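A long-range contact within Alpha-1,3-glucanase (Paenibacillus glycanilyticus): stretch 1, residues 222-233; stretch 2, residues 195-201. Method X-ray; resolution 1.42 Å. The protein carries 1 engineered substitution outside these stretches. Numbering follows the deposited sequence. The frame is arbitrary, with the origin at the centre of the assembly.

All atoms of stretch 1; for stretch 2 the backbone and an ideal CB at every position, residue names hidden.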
# COMPACT_ATOMS: atom_id res chain seq x y z
N ASN A 222 19.54 10.23 12.09
CA ASN A 222 19.88 11.34 11.21
C ASN A 222 20.88 10.93 10.13
O ASN A 222 21.50 11.79 9.50
CB ASN A 222 20.38 12.55 12.00
CG ASN A 222 21.67 12.28 12.75
OD1 ASN A 222 22.35 11.28 12.52
ND2 ASN A 222 22.02 13.19 13.66
N SER A 223 21.02 9.63 9.91
CA SER A 223 21.98 9.12 8.94
C SER A 223 21.49 7.77 8.46
O SER A 223 20.55 7.19 9.02
CB SER A 223 23.35 8.96 9.59
OG SER A 223 23.29 7.95 10.58
N LYS A 224 22.16 7.27 7.43
CA LYS A 224 22.05 5.87 7.06
C LYS A 224 22.97 5.06 7.97
O LYS A 224 24.17 5.32 8.05
CB LYS A 224 22.41 5.69 5.59
CG LYS A 224 21.22 5.85 4.69
CD LYS A 224 20.34 4.60 4.77
CE LYS A 224 18.93 4.92 4.32
NZ LYS A 224 18.19 3.66 4.08
N ILE A 225 22.39 4.10 8.68
CA ILE A 225 23.12 3.29 9.65
C ILE A 225 23.52 1.99 8.97
O ILE A 225 22.67 1.20 8.55
CB ILE A 225 22.26 3.05 10.90
CG1 ILE A 225 22.03 4.37 11.62
CG2 ILE A 225 22.94 2.07 11.82
CD1 ILE A 225 20.89 4.34 12.62
N PHE A 226 24.84 1.77 8.84
CA PHE A 226 25.35 0.65 8.08
C PHE A 226 25.53 -0.58 8.95
O PHE A 226 26.09 -0.50 10.06
CB PHE A 226 26.66 1.03 7.37
CG PHE A 226 26.42 1.82 6.12
CD1 PHE A 226 26.22 3.19 6.20
CD2 PHE A 226 26.30 1.19 4.89
CE1 PHE A 226 25.95 3.93 5.06
CE2 PHE A 226 26.04 1.92 3.75
CZ PHE A 226 25.86 3.30 3.83
N LEU A 227 25.05 -1.71 8.45
CA LEU A 227 25.21 -3.00 9.12
C LEU A 227 26.24 -3.78 8.32
O LEU A 227 26.09 -3.96 7.11
CB LEU A 227 23.88 -3.77 9.17
CG LEU A 227 22.70 -3.03 9.81
CD1 LEU A 227 21.54 -4.01 10.06
CD2 LEU A 227 23.12 -2.36 11.10
N TYR A 228 27.31 -4.18 9.00
CA TYR A 228 28.41 -4.89 8.38
C TYR A 228 29.10 -5.72 9.46
O TYR A 228 28.61 -5.80 10.60
CB TYR A 228 29.35 -3.93 7.63
CG TYR A 228 29.98 -2.86 8.49
CD1 TYR A 228 29.26 -1.73 8.89
CD2 TYR A 228 31.31 -2.96 8.90
CE1 TYR A 228 29.84 -0.75 9.68
CE2 TYR A 228 31.90 -1.97 9.69
CZ TYR A 228 31.16 -0.87 10.07
OH TYR A 228 31.73 0.11 10.84
N GLY A 229 30.22 -6.34 9.12
CA GLY A 229 30.90 -7.22 10.05
C GLY A 229 30.34 -8.62 9.99
O GLY A 229 31.00 -9.55 9.53
N ARG A 230 29.10 -8.78 10.46
CA ARG A 230 28.43 -10.08 10.47
C ARG A 230 26.94 -9.85 10.62
O ARG A 230 26.48 -8.72 10.82
CB ARG A 230 28.96 -10.96 11.62
CG ARG A 230 28.66 -10.43 13.00
CD ARG A 230 29.40 -11.26 14.05
NE ARG A 230 29.01 -10.94 15.42
CZ ARG A 230 29.56 -9.97 16.14
NH1 ARG A 230 30.53 -9.22 15.63
NH2 ARG A 230 29.15 -9.76 17.39
N ALA A 231 26.18 -10.94 10.50
CA ALA A 231 24.73 -10.88 10.70
C ALA A 231 24.43 -10.24 12.04
O ALA A 231 25.04 -10.58 13.06
CB ALA A 231 24.14 -12.29 10.64
N THR A 232 23.49 -9.30 12.03
CA THR A 232 23.19 -8.44 13.17
C THR A 232 21.71 -8.52 13.48
O THR A 232 20.88 -8.51 12.57
CB THR A 232 23.50 -6.99 12.79
OG1 THR A 232 24.86 -6.88 12.34
CG2 THR A 232 23.27 -6.02 13.94
N GLU A 233 21.36 -8.61 14.76
CA GLU A 233 19.98 -8.49 15.20
C GLU A 233 19.76 -7.09 15.75
O GLU A 233 20.54 -6.61 16.58
CB GLU A 233 19.67 -9.52 16.28
CG GLU A 233 19.76 -10.95 15.81
CD GLU A 233 19.44 -11.93 16.91
OE1 GLU A 233 18.53 -11.65 17.72
OE2 GLU A 233 20.11 -12.98 16.97
N UNK A 195 24.40 5.95 21.32
CA UNK A 195 23.61 6.01 20.11
C UNK A 195 23.51 4.63 19.45
O UNK A 195 24.21 3.68 19.82
CB UNK A 195 24.21 7.03 19.14
N UNK A 196 22.61 4.54 18.47
CA UNK A 196 22.51 3.32 17.66
C UNK A 196 23.86 2.96 17.04
O UNK A 196 24.30 1.80 17.11
CB UNK A 196 21.46 3.49 16.56
N UNK A 197 24.54 3.94 16.43
CA UNK A 197 25.85 3.66 15.84
C UNK A 197 26.85 3.19 16.89
O UNK A 197 27.66 2.29 16.62
CB UNK A 197 26.39 4.90 15.13
N UNK A 198 26.84 3.79 18.09
CA UNK A 198 27.78 3.37 19.13
C UNK A 198 27.47 1.96 19.63
O UNK A 198 28.39 1.17 19.88
CB UNK A 198 27.75 4.36 20.30
N UNK A 199 26.19 1.63 19.78
CA UNK A 199 25.82 0.28 20.17
C UNK A 199 26.25 -0.74 19.12
O UNK A 199 26.74 -1.82 19.47
CB UNK A 199 24.31 0.19 20.40
N UNK A 200 26.11 -0.39 17.84
CA UNK A 200 26.52 -1.30 16.77
C UNK A 200 28.03 -1.49 16.74
O UNK A 200 28.51 -2.60 16.47
CB UNK A 200 26.04 -0.78 15.42
N UNK A 201 28.79 -0.43 17.01
CA UNK A 201 30.25 -0.58 17.08
C UNK A 201 30.63 -1.54 18.20
O UNK A 201 31.47 -2.43 18.02
CB UNK A 201 30.93 0.78 17.30

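Stretch 2 enters a helix that runs nearly parallel to strand 224-227, their axes 9.4 Å apart at closest approach and 9° from each other, so successive helical turns meet alternate strand residues, Ile225 and then Leu227.

Position 195 lies just before the helix, with phi/psi of -75/168, and its ideal CB has nothing of stretch 1 within 5.5 Å. Stretch 1 sets no demand here; the helix start does, since its first amide groups lack backbone acceptors. Ser, Thr, Asp or Asn would suit. The residue is Ser195, whose OG accepts from the N of position 198 at 3.0 Å, a capping bond.

At position 196, phi/psi are helical and CA-to-CB points toward stretch 1, the ideal CB being 4.1 Å from Ile225 CD1. A greasy methyl so close favours an apolar side chain: Ile, Leu, Val or Met are all plausible. It is Ile196, and its CG2 packs against Ile225 CD1 at 3.7 Å.

The CA of position 197 is 6.8 Å from Ile225 CA, but CA-to-CB points sideways and no atom of stretch 1 lies within 5.5 Å of the ideal CB. Nearby, stretch 1 offers mostly polar groups: the OG of Ser223, the N and O of Phe226, and the O of Lys224. A polar side chain that can work through water, such as Asp, Asn, Glu or Gln, would fit. The residue is Asp197. It makes no direct hydrogen bond across the contact, but its carboxylate accepts from two waters, and a third lies within hydrogen-bonding distance of OD1 and Phe226 O. One links OD1 to Phe226 N, accepting from that amide; another connects OD2 with Ser223 OG and Lys224 O. OD1 also lies 3.7 Å from Ile225 CG2.

Positions 198 and 199 find no stretch 1 atom within 5.5 Å of their ideal CB, so this contact leaves their choice open. Gln198 OE1 accepts from Ser195 N at 2.9 Å, a second hydrogen bond between the same two residues; Ala199 is a small, good helix former.

Position 200, one turn after 196, again points toward stretch 1, with the ideal CB 5.4 Å from Leu227 CD2. The gap calls for a longer apolar chain, Leu, Met or perhaps Ile. Leu200 fills it: CD1 lies 3.4 Å from Ile225 CG2 and 3.7 Å from Leu227 CD2, while CD2 reaches Thr232 CG2 at 3.8 Å.

Position 201 points sideways into space stretch 1 leaves empty, so many residues would serve; it is Thr201, whose OG1 is hydrogen-bonded elsewhere in the structure.

Stretch 2, residues 195-201: SIDQALT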
# COMPACT_ATOMS: atom_id res chain seq x y z
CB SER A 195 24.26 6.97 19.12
OG SER A 195 25.47 6.41 18.65
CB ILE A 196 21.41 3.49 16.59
CG1 ILE A 196 20.04 3.68 17.25
CG2 ILE A 196 21.40 2.30 15.63
CD1 ILE A 196 18.95 4.16 16.29
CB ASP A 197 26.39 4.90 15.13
CG ASP A 197 26.09 4.91 13.63
OD1 ASP A 197 25.97 3.83 13.01
OD2 ASP A 197 26.01 6.02 13.07
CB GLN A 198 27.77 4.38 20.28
CG GLN A 198 28.36 5.73 19.89
CD GLN A 198 28.21 6.77 20.98
OE1 GLN A 198 27.18 6.85 21.65
NE2 GLN A 198 29.25 7.59 21.16
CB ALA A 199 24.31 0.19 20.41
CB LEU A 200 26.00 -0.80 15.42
CG LEU A 200 24.51 -1.06 15.19
CD1 LEU A 200 24.04 -0.26 14.00
CD2 LEU A 200 24.23 -2.54 14.96
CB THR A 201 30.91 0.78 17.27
OG1 THR A 201 30.66 1.59 16.11
CG2 THR A 201 32.42 0.63 17.45
O HOH W 1 26.62 3.69 10.05
O HOH W 2 25.53 6.44 10.60
O HOH W 3 26.63 1.24 12.24
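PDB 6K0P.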